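Side-chain contacts in dehydroascorbate reductase (PDB 5XFT), which probably catalyses the glutathione-dependent reduction of L-dehydroascorbate to L-ascorbate, with release of glutathione disulfide: residues A[26-31]-A[38-43]; A[30-35]-A[198-203]; A[127-132]-A[175-180]. All blocks are in the same frame, centred on the assembly; numbering follows the deposited sequence.

Contact 1 of 3, residues A[26-31]-A[38-43]; sequences RVLLAY and YKMEYI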
ATOM      1  N   ARG A  26      -1.610   1.674  -2.680  1.00 14.58           N
ATOM      2  CA  ARG A  26      -0.847   1.056  -3.760  1.00  8.54           C
ATOM      3  C   ARG A  26      -1.191   1.687  -5.105  1.00 11.05           C
ATOM      4  O   ARG A  26      -0.298   2.023  -5.897  1.00 10.48           O
ATOM      5  CB  ARG A  26      -1.093  -0.455  -3.794  1.00 10.53           C
ATOM      6  CG  ARG A  26      -0.797  -1.075  -5.164  1.00 19.95           C
ATOM      7  CD  ARG A  26      -1.396  -2.486  -5.326  1.00 20.23           C
ATOM      8  NE  ARG A  26      -0.569  -3.308  -6.196  1.00 16.53           N
ATOM      9  CZ  ARG A  26      -0.956  -4.504  -6.628  1.00 19.36           C
ATOM     10  NH1 ARG A  26      -2.134  -4.988  -6.245  1.00 15.74           N
ATOM     11  NH2 ARG A  26      -0.183  -5.238  -7.417  1.00 21.84           N
ATOM     12  N   VAL A  27      -2.484   1.880  -5.377  1.00  5.95           N
ATOM     13  CA  VAL A  27      -2.862   2.537  -6.628  1.00  7.07           C
ATOM     14  C   VAL A  27      -2.287   3.949  -6.699  1.00 14.50           C
ATOM     15  O   VAL A  27      -1.715   4.354  -7.721  1.00 21.27           O
ATOM     16  CB  VAL A  27      -4.391   2.531  -6.786  1.00  5.40           C
ATOM     17  CG1 VAL A  27      -4.807   3.414  -7.946  1.00  7.65           C
ATOM     18  CG2 VAL A  27      -4.871   1.112  -6.991  1.00  5.35           C
ATOM     19  N   LEU A  28      -2.409   4.714  -5.607  1.00 16.51           N
ATOM     20  CA  LEU A  28      -1.898   6.083  -5.573  1.00 17.75           C
ATOM     21  C   LEU A  28      -0.398   6.130  -5.827  1.00 24.01           C
ATOM     22  O   LEU A  28       0.089   6.970  -6.598  1.00 25.09           O
ATOM     23  CB  LEU A  28      -2.214   6.725  -4.225  1.00 17.12           C
ATOM     24  CG  LEU A  28      -3.676   6.881  -3.835  1.00 16.99           C
ATOM     25  CD1 LEU A  28      -3.762   7.412  -2.432  1.00 16.78           C
ATOM     26  CD2 LEU A  28      -4.341   7.814  -4.798  1.00 12.02           C
ATOM     27  N   LEU A  29       0.359   5.256  -5.156  1.00 23.15           N
ATOM     28  CA  LEU A  29       1.797   5.195  -5.402  1.00 16.21           C
ATOM     29  C   LEU A  29       2.091   4.820  -6.848  1.00 16.21           C
ATOM     30  O   LEU A  29       3.043   5.330  -7.445  1.00 17.44           O
ATOM     31  CB  LEU A  29       2.467   4.209  -4.444  1.00 14.51           C
ATOM     32  CG  LEU A  29       2.585   4.624  -2.976  1.00 13.57           C
ATOM     33  CD1 LEU A  29       3.125   3.515  -2.131  1.00  6.59           C
ATOM     34  CD2 LEU A  29       3.464   5.843  -2.852  1.00 17.91           C
ATOM     35  N   ALA A  30       1.278   3.939  -7.435  1.00 23.24           N
ATOM     36  CA  ALA A  30       1.466   3.601  -8.844  1.00 22.44           C
ATOM     37  C   ALA A  30       1.296   4.826  -9.739  1.00 24.70           C
ATOM     38  O   ALA A  30       2.096   5.049 -10.653  1.00 26.04           O
ATOM     39  CB  ALA A  30       0.493   2.500  -9.254  1.00 15.81           C
ATOM     40  N   TYR A  31       0.262   5.634  -9.490  1.00 25.09           N
ATOM     41  CA  TYR A  31       0.058   6.835 -10.300  1.00 22.28           C
ATOM     42  C   TYR A  31       1.179   7.850 -10.096  1.00 30.27           C
ATOM     43  O   TYR A  31       1.623   8.494 -11.054  1.00 35.87           O
ATOM     44  CB  TYR A  31      -1.299   7.459  -9.976  1.00 15.75           C
ATOM     45  CG  TYR A  31      -2.418   6.903 -10.816  1.00  9.44           C
ATOM     46  CD1 TYR A  31      -2.955   5.650 -10.551  1.00 11.88           C
ATOM     47  CD2 TYR A  31      -2.930   7.624 -11.884  1.00 13.05           C
ATOM     48  CE1 TYR A  31      -3.969   5.128 -11.329  1.00 13.30           C
ATOM     49  CE2 TYR A  31      -3.945   7.115 -12.667  1.00 16.27           C
ATOM     50  CZ  TYR A  31      -4.462   5.867 -12.388  1.00 17.17           C
ATOM     51  OH  TYR A  31      -5.477   5.361 -13.173  1.00 14.07           O
ATOM     52  N   TYR A  38      -4.015  12.727 -11.506  1.00 19.79           N
ATOM     53  CA  TYR A  38      -5.222  12.090 -11.009  1.00 17.59           C
ATOM     54  C   TYR A  38      -5.898  13.046 -10.040  1.00 27.48           C
ATOM     55  O   TYR A  38      -5.300  14.016  -9.570  1.00 21.75           O
ATOM     56  CB  TYR A  38      -4.905  10.759 -10.326  1.00 20.66           C
ATOM     57  CG  TYR A  38      -3.996  10.919  -9.129  1.00 20.71           C
ATOM     58  CD1 TYR A  38      -2.613  10.883  -9.269  1.00 14.63           C
ATOM     59  CD2 TYR A  38      -4.521  11.120  -7.860  1.00 20.92           C
ATOM     60  CE1 TYR A  38      -1.786  11.042  -8.177  1.00 15.93           C
ATOM     61  CE2 TYR A  38      -3.701  11.275  -6.763  1.00 19.78           C
ATOM     62  CZ  TYR A  38      -2.338  11.234  -6.927  1.00 16.51           C
ATOM     63  OH  TYR A  38      -1.529  11.394  -5.832  1.00 14.34           O
ATOM     64  N   LYS A  39      -7.157  12.744  -9.733  1.00 29.68           N
ATOM     65  CA  LYS A  39      -7.902  13.484  -8.731  1.00 23.65           C
ATOM     66  C   LYS A  39      -8.493  12.493  -7.738  1.00 19.44           C
ATOM     67  O   LYS A  39      -9.155  11.535  -8.141  1.00 16.33           O
ATOM     68  CB  LYS A  39      -9.004  14.323  -9.379  1.00 31.38           C
ATOM     69  CG  LYS A  39      -9.393  15.528  -8.555  1.00 47.05           C
ATOM     70  CD  LYS A  39     -10.873  15.525  -8.245  1.00 59.49           C
ATOM     71  CE  LYS A  39     -11.172  16.398  -7.043  1.00 66.44           C
ATOM     72  NZ  LYS A  39     -12.400  15.936  -6.345  1.00 68.15           N
ATOM     73  N   MET A  40      -8.247  12.716  -6.450  1.00 23.78           N
ATOM     74  CA  MET A  40      -8.784  11.855  -5.406  1.00 15.81           C
ATOM     75  C   MET A  40     -10.199  12.262  -5.035  1.00 16.20           C
ATOM     76  O   MET A  40     -10.487  13.444  -4.838  1.00 26.03           O
ATOM     77  CB  MET A  40      -7.897  11.865  -4.160  1.00 10.54           C
ATOM     78  CG  MET A  40      -6.609  11.069  -4.306  1.00 17.04           C
ATOM     79  SD  MET A  40      -5.342  11.523  -3.113  1.00 24.23           S
ATOM     80  CE  MET A  40      -6.049  10.806  -1.680  1.00 32.92           C
ATOM     81  N   GLU A  41     -11.079  11.273  -4.958  1.00 17.13           N
ATOM     82  CA  GLU A  41     -12.402  11.417  -4.376  1.00  8.19           C
ATOM     83  C   GLU A  41     -12.451  10.534  -3.138  1.00 12.94           C
ATOM     84  O   GLU A  41     -12.133   9.343  -3.213  1.00 21.95           O
ATOM     85  CB  GLU A  41     -13.483  11.022  -5.381  1.00 11.25           C
ATOM     86  CG  GLU A  41     -14.785  11.776  -5.224  1.00 24.32           C
ATOM     87  CD  GLU A  41     -14.693  13.191  -5.729  1.00 31.55           C
ATOM     88  OE1 GLU A  41     -14.888  14.102  -4.906  1.00 38.78           O
ATOM     89  OE2 GLU A  41     -14.410  13.389  -6.931  1.00 36.72           O
ATOM     90  N   TYR A  42     -12.815  11.118  -2.000  1.00 16.10           N
ATOM     91  CA  TYR A  42     -12.759  10.417  -0.725  1.00 14.89           C
ATOM     92  C   TYR A  42     -14.091   9.755  -0.424  1.00 16.73           C
ATOM     93  O   TYR A  42     -15.144  10.396  -0.498  1.00 10.76           O
ATOM     94  CB  TYR A  42     -12.391  11.375   0.404  1.00 20.00           C
ATOM     95  CG  TYR A  42     -11.074  12.041   0.173  1.00 23.41           C
ATOM     96  CD1 TYR A  42      -9.913  11.296   0.134  1.00 19.17           C
ATOM     97  CD2 TYR A  42     -10.988  13.411  -0.031  1.00 30.37           C
ATOM     98  CE1 TYR A  42      -8.701  11.890  -0.083  1.00 21.33           C
ATOM     99  CE2 TYR A  42      -9.766  14.018  -0.256  1.00 28.39           C
ATOM    100  CZ  TYR A  42      -8.626  13.247  -0.280  1.00 26.46           C
ATOM    101  OH  TYR A  42      -7.401  13.830  -0.502  1.00 35.13           O
ATOM    102  N   ILE A  43     -14.040   8.472  -0.092  1.00 20.29           N
ATOM    103  CA  ILE A  43     -15.209   7.730   0.353  1.00 13.77           C
ATOM    104  C   ILE A  43     -15.152   7.653   1.871  1.00 14.61           C
ATOM    105  O   ILE A  43     -14.150   7.204   2.447  1.00  5.36           O
ATOM    106  CB  ILE A  43     -15.262   6.326  -0.266  1.00 12.55           C
ATOM    107  CG1 ILE A  43     -15.226   6.393  -1.798  1.00  9.94           C
ATOM    108  CG2 ILE A  43     -16.488   5.579   0.242  1.00  5.38           C
ATOM    109  CD1 ILE A  43     -16.486   6.911  -2.438  1.00  6.38           C
TER
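Tyr38 meets the helix through two residues, Tyr31 and Leu28, that reach different parts of its ring. The nearest approach is Tyr31 CB to Tyr38 CD1, 3.7 Å, with Tyr38 CE1 only slightly farther from the same methylene. In return, Tyr31 CD2 comes within 4.0 Å of Tyr38 CB, and the two rings stand obliquely, their planes 72° apart and centroids 5.9 Å apart. On the other flank, Leu28 CD2 touches Tyr38 CE2 at 4.0 Å and fits against Met40 CG at the same distance. One methyl thus fills the angle between two strand side chains, both of which Leu28 crosses at roughly a right angle.

The torsions account for this grouping. Tyr38 holds CG between its backbone N and carbonyl carbon (chi1 61°), which lays the ring over the helix and brings Met40 CG to the ring edge. Met40 then bends at its last torsion, so that CE approaches Leu28 CD1 at 4.2 Å. No hydrogen bond crosses between the segments; the contacts between them, which together bury 216 Å², are made by apolar side-chain atoms.

Farther out, Ile7 of strand 5-12 touches both Tyr31 and Tyr38, while Leu18 packs on both Leu28 and Met40. Backbone bonds of Lys39, Glu41 and Ile43 tie strand 38-43 to strand 5-12, in parallel. With the helix segment running at 161° to the strand segment, strand 5-12, helix 22-33 and strand 38-43 form the beta-alpha-beta crossover of the thioredoxin-like N-terminal domain of glutathione transferases.

Contact 2 of 3, residues A[30-35]-A[198-203]; sequences AYEAKK and QHVDYG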
ATOM      1  N   ALA A  30       1.278   3.939  -7.435  1.00 23.24           N
ATOM      2  CA  ALA A  30       1.466   3.601  -8.844  1.00 22.44           C
ATOM      3  C   ALA A  30       1.296   4.826  -9.739  1.00 24.70           C
ATOM      4  O   ALA A  30       2.096   5.049 -10.653  1.00 26.04           O
ATOM      5  CB  ALA A  30       0.493   2.500  -9.254  1.00 15.81           C
ATOM      6  N   TYR A  31       0.262   5.634  -9.490  1.00 25.09           N
ATOM      7  CA  TYR A  31       0.058   6.835 -10.300  1.00 22.28           C
ATOM      8  C   TYR A  31       1.179   7.850 -10.096  1.00 30.27           C
ATOM      9  O   TYR A  31       1.623   8.494 -11.054  1.00 35.87           O
ATOM     10  CB  TYR A  31      -1.299   7.459  -9.976  1.00 15.75           C
ATOM     11  CG  TYR A  31      -2.418   6.903 -10.816  1.00  9.44           C
ATOM     12  CD1 TYR A  31      -2.955   5.650 -10.551  1.00 11.88           C
ATOM     13  CD2 TYR A  31      -2.930   7.624 -11.884  1.00 13.05           C
ATOM     14  CE1 TYR A  31      -3.969   5.128 -11.329  1.00 13.30           C
ATOM     15  CE2 TYR A  31      -3.945   7.115 -12.667  1.00 16.27           C
ATOM     16  CZ  TYR A  31      -4.462   5.867 -12.388  1.00 17.17           C
ATOM     17  OH  TYR A  31      -5.477   5.361 -13.173  1.00 14.07           O
ATOM     18  N   GLU A  32       1.642   8.014  -8.856  1.00 30.10           N
ATOM     19  CA  GLU A  32       2.740   8.940  -8.595  1.00 26.12           C
ATOM     20  C   GLU A  32       4.025   8.484  -9.276  1.00 30.50           C
ATOM     21  O   GLU A  32       4.795   9.311  -9.786  1.00 30.96           O
ATOM     22  CB  GLU A  32       2.953   9.072  -7.088  1.00 23.35           C
ATOM     23  CG  GLU A  32       1.837   9.805  -6.372  1.00 24.97           C
ATOM     24  CD  GLU A  32       1.921  11.305  -6.563  1.00 29.70           C
ATOM     25  OE1 GLU A  32       3.030  11.800  -6.860  1.00 27.95           O
ATOM     26  OE2 GLU A  32       0.879  11.986  -6.426  1.00 30.99           O
ATOM     27  N   ALA A  33       4.275   7.171  -9.291  1.00 23.98           N
ATOM     28  CA  ALA A  33       5.506   6.650  -9.874  1.00 25.05           C
ATOM     29  C   ALA A  33       5.572   6.906 -11.374  1.00 29.25           C
ATOM     30  O   ALA A  33       6.655   7.172 -11.909  1.00 32.53           O
ATOM     31  CB  ALA A  33       5.633   5.153  -9.588  1.00 20.74           C
ATOM     32  N   LYS A  34       4.435   6.829 -12.060  1.00 23.96           N
ATOM     33  CA  LYS A  34       4.353   7.144 -13.477  1.00 19.76           C
ATOM     34  C   LYS A  34       4.053   8.613 -13.746  1.00 21.59           C
ATOM     35  O   LYS A  34       3.804   8.976 -14.900  1.00 26.39           O
ATOM     36  CB  LYS A  34       3.295   6.270 -14.152  1.00 18.32           C
ATOM     37  CG  LYS A  34       3.584   4.789 -14.056  1.00 19.61           C
ATOM     38  CD  LYS A  34       2.356   3.948 -14.348  1.00 22.88           C
ATOM     39  CE  LYS A  34       2.737   2.681 -15.103  1.00 26.75           C
ATOM     40  NZ  LYS A  34       3.591   2.994 -16.288  1.00 36.49           N
ATOM     41  N   LYS A  35       4.066   9.457 -12.712  1.00 30.55           N
ATOM     42  CA  LYS A  35       3.823  10.897 -12.850  1.00 34.69           C
ATOM     43  C   LYS A  35       2.537  11.186 -13.623  1.00 35.14           C
ATOM     44  O   LYS A  35       2.420  12.212 -14.295  1.00 33.18           O
ATOM     45  CB  LYS A  35       5.015  11.596 -13.504  1.00 41.33           C
ATOM     46  CG  LYS A  35       6.347  11.227 -12.885  1.00 49.02           C
ATOM     47  CD  LYS A  35       7.368  12.346 -13.019  1.00 56.54           C
ATOM     48  CE  LYS A  35       8.771  11.807 -12.787  1.00 62.29           C
ATOM     49  NZ  LYS A  35       8.946  11.366 -11.366  1.00 63.96           N
ATOM     50  N   GLN A 198       5.855  11.083  -0.340  1.00 36.66           N
ATOM     51  CA  GLN A 198       5.422  12.244   0.428  1.00 35.14           C
ATOM     52  C   GLN A 198       4.077  12.769  -0.046  1.00 31.09           C
ATOM     53  O   GLN A 198       3.314  13.330   0.749  1.00 32.26           O
ATOM     54  CB  GLN A 198       6.467  13.357   0.337  1.00 40.62           C
ATOM     55  CG  GLN A 198       7.774  13.050   1.031  1.00 50.12           C
ATOM     56  CD  GLN A 198       8.819  14.126   0.802  1.00 55.65           C
ATOM     57  OE1 GLN A 198       8.573  15.113   0.107  1.00 57.11           O
ATOM     58  NE2 GLN A 198       9.996  13.938   1.386  1.00 57.66           N
ATOM     59  N   HIS A 199       3.771  12.611  -1.334  1.00 26.14           N
ATOM     60  CA  HIS A 199       2.541  13.194  -1.853  1.00 28.15           C
ATOM     61  C   HIS A 199       1.308  12.517  -1.276  1.00 29.56           C
ATOM     62  O   HIS A 199       0.257  13.152  -1.151  1.00 29.25           O
ATOM     63  CB  HIS A 199       2.535  13.124  -3.378  1.00 28.59           C
ATOM     64  CG  HIS A 199       3.561  14.004  -4.019  1.00 37.66           C
ATOM     65  ND1 HIS A 199       4.339  14.882  -3.295  1.00 38.55           N
ATOM     66  CD2 HIS A 199       3.938  14.143  -5.312  1.00 37.28           C
ATOM     67  CE1 HIS A 199       5.151  15.525  -4.115  1.00 40.87           C
ATOM     68  NE2 HIS A 199       4.927  15.097  -5.344  1.00 40.44           N
ATOM     69  N   VAL A 200       1.418  11.246  -0.899  1.00 29.78           N
ATOM     70  CA  VAL A 200       0.242  10.469  -0.528  1.00 25.69           C
ATOM     71  C   VAL A 200       0.458   9.777   0.811  1.00 24.17           C
ATOM     72  O   VAL A 200      -0.103   8.706   1.062  1.00 20.34           O
ATOM     73  CB  VAL A 200      -0.104   9.458  -1.639  1.00 23.85           C
ATOM     74  CG1 VAL A 200      -0.579  10.193  -2.890  1.00 22.34           C
ATOM     75  CG2 VAL A 200       1.107   8.591  -1.975  1.00 18.39           C
ATOM     76  N   ASP A 201       1.260  10.385   1.684  1.00 33.31           N
ATOM     77  CA  ASP A 201       1.463   9.869   3.036  1.00 38.58           C
ATOM     78  C   ASP A 201       0.302  10.318   3.916  1.00 38.95           C
ATOM     79  O   ASP A 201       0.147  11.513   4.189  1.00 39.00           O
ATOM     80  CB  ASP A 201       2.798  10.350   3.601  1.00 36.88           C
ATOM     81  CG  ASP A 201       3.191   9.635   4.892  1.00 39.74           C
ATOM     82  OD1 ASP A 201       2.307   9.064   5.569  1.00 41.11           O
ATOM     83  OD2 ASP A 201       4.392   9.654   5.238  1.00 41.23           O
ATOM     84  N   TYR A 202      -0.515   9.361   4.365  1.00 36.38           N
ATOM     85  CA  TYR A 202      -1.650   9.680   5.225  1.00 30.85           C
ATOM     86  C   TYR A 202      -1.264   9.812   6.696  1.00 38.93           C
ATOM     87  O   TYR A 202      -2.023  10.411   7.466  1.00 41.55           O
ATOM     88  CB  TYR A 202      -2.750   8.624   5.065  1.00 16.50           C
ATOM     89  CG  TYR A 202      -2.234   7.228   4.804  1.00 18.47           C
ATOM     90  CD1 TYR A 202      -1.831   6.409   5.852  1.00 20.20           C
ATOM     91  CD2 TYR A 202      -2.147   6.727   3.510  1.00 17.71           C
ATOM     92  CE1 TYR A 202      -1.357   5.127   5.619  1.00 20.53           C
ATOM     93  CE2 TYR A 202      -1.680   5.448   3.267  1.00 21.27           C
ATOM     94  CZ  TYR A 202      -1.284   4.652   4.327  1.00 22.76           C
ATOM     95  OH  TYR A 202      -0.810   3.379   4.100  1.00 21.77           O
ATOM     96  N   GLY A 203      -0.121   9.271   7.109  1.00 35.85           N
ATOM     97  CA  GLY A 203       0.354   9.471   8.463  1.00 31.09           C
ATOM     98  C   GLY A 203       0.033   8.301   9.383  1.00 31.04           C
ATOM     99  O   GLY A 203      -0.811   7.449   9.096  1.00 33.00           O
TER
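Glu32 OE2 makes the shortest polar bond here, a probable hydrogen bond to Tyr38 OH, while the other carboxylate oxygen turns to His199 across the contact. Glu32 OE1 lies 3.0 Å from His199 CD2, at the edge of the imidazole and near its plane, and the carboxylate stands 80° from the ring. No hydrogen bond joins the two segments. Glu32 OE1 and His199 NE2 are 4.1 Å apart; whether the imidazole is charged is not established, but a positive charge on it would probably be favoured by the carboxylate. The bend at the second torsion of Glu32 (chi2 -77°) swings the acid across the histidine, and Glu32 OE2 also passes His199 CB at 3.7 Å.

The contact joins the thioredoxin-like domain to the C-terminal helical part of the glutathione transferase fold, where residues 200-203 lead from helix 195-199 into helix 204-212. With an alanine in place of Glu32, Tyr38 OH would probably lose its carboxylate mate and a gap would open beside the edge of His199.

Val200 CG1 lies 4.2 Å from Glu32 OE2, a loose van der Waals approach, and the valine also packs on His25 and on the apolar side chains of Leu28 and Leu29 of the same helix. Each segment carries its own turn. Helix 22-33 ends in a Schellman motif, with Lys35 at positive phi and bonds from Lys35 N to Glu32 O and from Leu36 N to Tyr31 O. On the other side, Asp201 OD1 accepts from Gly203 N at 2.9 Å, closing an Asx turn that leads into helix 204-212.

Contact 3 of 3, residues A[127-132]-A[175-180]; sequences EQLAGM and WELPAR
Leu129 sets its CG anti to the carbonyl carbon (chi1 -65°) and extends the second torsion (chi2 177°), which carries CD1 out from the helix to Trp175 and Leu177. Trp175 answers from the opposite direction: its CG lies opposite the backbone N (chi1 -178°), projecting the six-membered end of the indole toward the helix. The methyl Leu129 CD1 meets that end at the edge of the ring, close to its plane, 3.7 Å from Trp175 CH2 and 3.8 Å from Trp175 CZ2. Leu129 CD1 also lies 3.8 Å from Leu177 CD1, so a single Leu129 methyl touches both Trp175 and Leu177.

A wider apolar shell surrounds this point. Leu184 of helix 182-193 touches both Leu129 and Leu177, while Leu162 and Leu103 bring helices 153-173 and 103-112 against Leu129. Nearby, Arg180 NH2 makes a salt bridge with Glu126 OE2, just before segment 127-132.

The loop between helices 153-173 and 182-193 is thereby packed onto helix 118-138 of the all-helical C-terminal domain. With no hydrogen bond between the two segments, attraction across their interface comes from close hydrocarbon contact and the exclusion of water.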
ATOM      1  N   GLU A 127       9.758 -14.445   8.928  1.00 26.65           N
ATOM      2  CA  GLU A 127      10.245 -15.044   7.687  1.00 37.52           C
ATOM      3  C   GLU A 127       9.974 -14.131   6.488  1.00 36.26           C
ATOM      4  O   GLU A 127      10.830 -13.979   5.605  1.00 35.52           O
ATOM      5  CB  GLU A 127       9.614 -16.420   7.474  1.00 46.68           C
ATOM      6  CG  GLU A 127       9.835 -16.966   6.076  1.00 65.65           C
ATOM      7  CD  GLU A 127       9.498 -18.438   5.948  1.00 81.11           C
ATOM      8  OE1 GLU A 127      10.329 -19.176   5.385  1.00 85.03           O
ATOM      9  OE2 GLU A 127       8.409 -18.860   6.395  1.00 84.59           O
ATOM     10  N   GLN A 128       8.794 -13.510   6.442  1.00 32.93           N
ATOM     11  CA  GLN A 128       8.491 -12.588   5.349  1.00 32.14           C
ATOM     12  C   GLN A 128       9.462 -11.411   5.334  1.00 34.09           C
ATOM     13  O   GLN A 128      10.076 -11.103   4.300  1.00 35.22           O
ATOM     14  CB  GLN A 128       7.047 -12.096   5.471  1.00 25.83           C
ATOM     15  CG  GLN A 128       6.009 -13.196   5.367  1.00 23.12           C
ATOM     16  CD  GLN A 128       5.797 -13.662   3.945  1.00 29.06           C
ATOM     17  OE1 GLN A 128       5.692 -12.853   3.026  1.00 30.13           O
ATOM     18  NE2 GLN A 128       5.724 -14.973   3.756  1.00 34.66           N
ATOM     19  N   LEU A 129       9.611 -10.741   6.480  1.00 31.06           N
ATOM     20  CA  LEU A 129      10.532  -9.612   6.571  1.00 25.98           C
ATOM     21  C   LEU A 129      11.958 -10.036   6.253  1.00 32.17           C
ATOM     22  O   LEU A 129      12.752  -9.239   5.737  1.00 36.87           O
ATOM     23  CB  LEU A 129      10.465  -8.994   7.964  1.00 25.49           C
ATOM     24  CG  LEU A 129       9.143  -8.347   8.362  1.00 23.89           C
ATOM     25  CD1 LEU A 129       9.225  -7.843   9.792  1.00 30.21           C
ATOM     26  CD2 LEU A 129       8.828  -7.212   7.411  1.00 20.16           C
ATOM     27  N   ALA A 130      12.307 -11.286   6.566  1.00 39.79           N
ATOM     28  CA  ALA A 130      13.628 -11.791   6.219  1.00 43.73           C
ATOM     29  C   ALA A 130      13.787 -11.902   4.708  1.00 48.64           C
ATOM     30  O   ALA A 130      14.801 -11.472   4.149  1.00 50.86           O
ATOM     31  CB  ALA A 130      13.869 -13.142   6.890  1.00 41.55           C
ATOM     32  N   GLY A 131      12.796 -12.483   4.030  1.00 46.04           N
ATOM     33  CA  GLY A 131      12.810 -12.549   2.580  1.00 43.27           C
ATOM     34  C   GLY A 131      13.009 -11.196   1.928  1.00 37.17           C
ATOM     35  O   GLY A 131      13.925 -11.016   1.114  1.00 40.34           O
ATOM     36  N   MET A 132      12.164 -10.226   2.298  1.00 27.12           N
ATOM     37  CA  MET A 132      12.290  -8.886   1.728  1.00 29.12           C
ATOM     38  C   MET A 132      13.660  -8.289   2.023  1.00 34.52           C
ATOM     39  O   MET A 132      14.299  -7.701   1.139  1.00 38.47           O
ATOM     40  CB  MET A 132      11.190  -7.975   2.277  1.00 27.51           C
ATOM     41  CG  MET A 132       9.783  -8.444   1.960  1.00 31.45           C
ATOM     42  SD  MET A 132       8.540  -7.589   2.943  1.00 26.14           S
ATOM     43  CE  MET A 132       8.838  -5.886   2.475  1.00 19.53           C
ATOM     44  N   TRP A 175       5.954  -4.129  19.455  1.00 50.35           N
ATOM     45  CA  TRP A 175       6.820  -4.813  18.506  1.00 50.13           C
ATOM     46  C   TRP A 175       7.648  -3.801  17.727  1.00 51.79           C
ATOM     47  O   TRP A 175       7.233  -2.659  17.507  1.00 51.11           O
ATOM     48  CB  TRP A 175       5.983  -5.663  17.550  1.00 49.42           C
ATOM     49  CG  TRP A 175       6.775  -6.465  16.559  1.00 54.27           C
ATOM     50  CD1 TRP A 175       7.189  -7.760  16.694  1.00 52.94           C
ATOM     51  CD2 TRP A 175       7.229  -6.033  15.266  1.00 53.30           C
ATOM     52  NE1 TRP A 175       7.876  -8.158  15.571  1.00 49.77           N
ATOM     53  CE2 TRP A 175       7.917  -7.116  14.681  1.00 50.48           C
ATOM     54  CE3 TRP A 175       7.125  -4.834  14.549  1.00 46.04           C
ATOM     55  CZ2 TRP A 175       8.496  -7.038  13.418  1.00 50.20           C
ATOM     56  CZ3 TRP A 175       7.700  -4.759  13.296  1.00 43.40           C
ATOM     57  CH2 TRP A 175       8.378  -5.854  12.743  1.00 47.26           C
ATOM     58  N   GLU A 176       8.839  -4.218  17.317  1.00 62.11           N
ATOM     59  CA  GLU A 176       9.723  -3.320  16.596  1.00 65.09           C
ATOM     60  C   GLU A 176      10.419  -4.070  15.474  1.00 60.54           C
ATOM     61  O   GLU A 176      10.624  -5.285  15.547  1.00 61.28           O
ATOM     62  CB  GLU A 176      10.750  -2.681  17.530  1.00 68.26           C
ATOM     63  CG  GLU A 176      10.805  -1.174  17.403  1.00 75.50           C
ATOM     64  CD  GLU A 176      11.266  -0.505  18.676  1.00 86.07           C
ATOM     65  OE1 GLU A 176      12.439  -0.695  19.060  1.00 92.12           O
ATOM     66  OE2 GLU A 176      10.453   0.210  19.296  1.00 87.80           O
ATOM     67  N   LEU A 177      10.755  -3.328  14.431  1.00 50.91           N
ATOM     68  CA  LEU A 177      11.515  -3.874  13.318  1.00 44.56           C
ATOM     69  C   LEU A 177      12.958  -4.079  13.755  1.00 46.64           C
ATOM     70  O   LEU A 177      13.648  -3.093  14.053  1.00 52.37           O
ATOM     71  CB  LEU A 177      11.437  -2.925  12.128  1.00 39.38           C
ATOM     72  CG  LEU A 177      11.959  -3.419  10.781  1.00 35.49           C
ATOM     73  CD1 LEU A 177      11.091  -4.551  10.264  1.00 36.65           C
ATOM     74  CD2 LEU A 177      12.006  -2.276   9.786  1.00 33.71           C
ATOM     75  N   PRO A 178      13.450  -5.317  13.834  1.00 39.19           N
ATOM     76  CA  PRO A 178      14.818  -5.545  14.313  1.00 42.72           C
ATOM     77  C   PRO A 178      15.846  -4.720  13.550  1.00 56.09           C
ATOM     78  O   PRO A 178      15.724  -4.501  12.343  1.00 59.27           O
ATOM     79  CB  PRO A 178      15.027  -7.046  14.083  1.00 31.88           C
ATOM     80  CG  PRO A 178      13.656  -7.620  14.154  1.00 28.91           C
ATOM     81  CD  PRO A 178      12.722  -6.578  13.603  1.00 30.32           C
ATOM     82  N   ALA A 179      16.863  -4.253  14.280  1.00 56.02           N
ATOM     83  CA  ALA A 179      17.930  -3.460  13.687  1.00 51.50           C
ATOM     84  C   ALA A 179      18.796  -4.264  12.732  1.00 55.09           C
ATOM     85  O   ALA A 179      19.521  -3.668  11.928  1.00 56.59           O
ATOM     86  CB  ALA A 179      18.802  -2.853  14.785  1.00 49.86           C
ATOM     87  N   ARG A 180      18.740  -5.595  12.797  1.00 51.02           N
ATOM     88  CA  ARG A 180      19.522  -6.415  11.886  1.00 54.98           C
ATOM     89  C   ARG A 180      18.956  -6.419  10.473  1.00 59.09           C
ATOM     90  O   ARG A 180      19.714  -6.619   9.518  1.00 63.30           O
ATOM     91  CB  ARG A 180      19.612  -7.842  12.417  1.00 57.47           C
ATOM     92  CG  ARG A 180      18.296  -8.569  12.435  1.00 60.01           C
ATOM     93  CD  ARG A 180      18.502 -10.006  12.834  1.00 63.40           C
ATOM     94  NE  ARG A 180      17.522 -10.878  12.206  1.00 65.36           N
ATOM     95  CZ  ARG A 180      16.364 -11.210  12.763  1.00 70.87           C
ATOM     96  NH1 ARG A 180      16.045 -10.734  13.961  1.00 68.40           N
ATOM     97  NH2 ARG A 180      15.526 -12.012  12.120  1.00 74.56           N
TER

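Overall arrangement
Contacts 1 and 2 work from the same helix, 22-33, and their centres lie 8 Å apart. Besides the probable Glu32 to Tyr38 hydrogen bond, Leu29 CD2 of contact 1 packs on Val200 CG2 of contact 2 at 3.7 Å, so strand, helix and C-terminal linker form one continuous cluster. The Cys21/Cys24 pattern at the start of that helix is consistent with the redox site expected of this family, and Leu28 lies near it without touching. Contact 3 is separate: its centre is about 29 Å from that of contact 1 and about 24 Å from that of contact 2, with nearest atoms about 12 and 13 Å away. In sequence it falls between the two segments of contact 2.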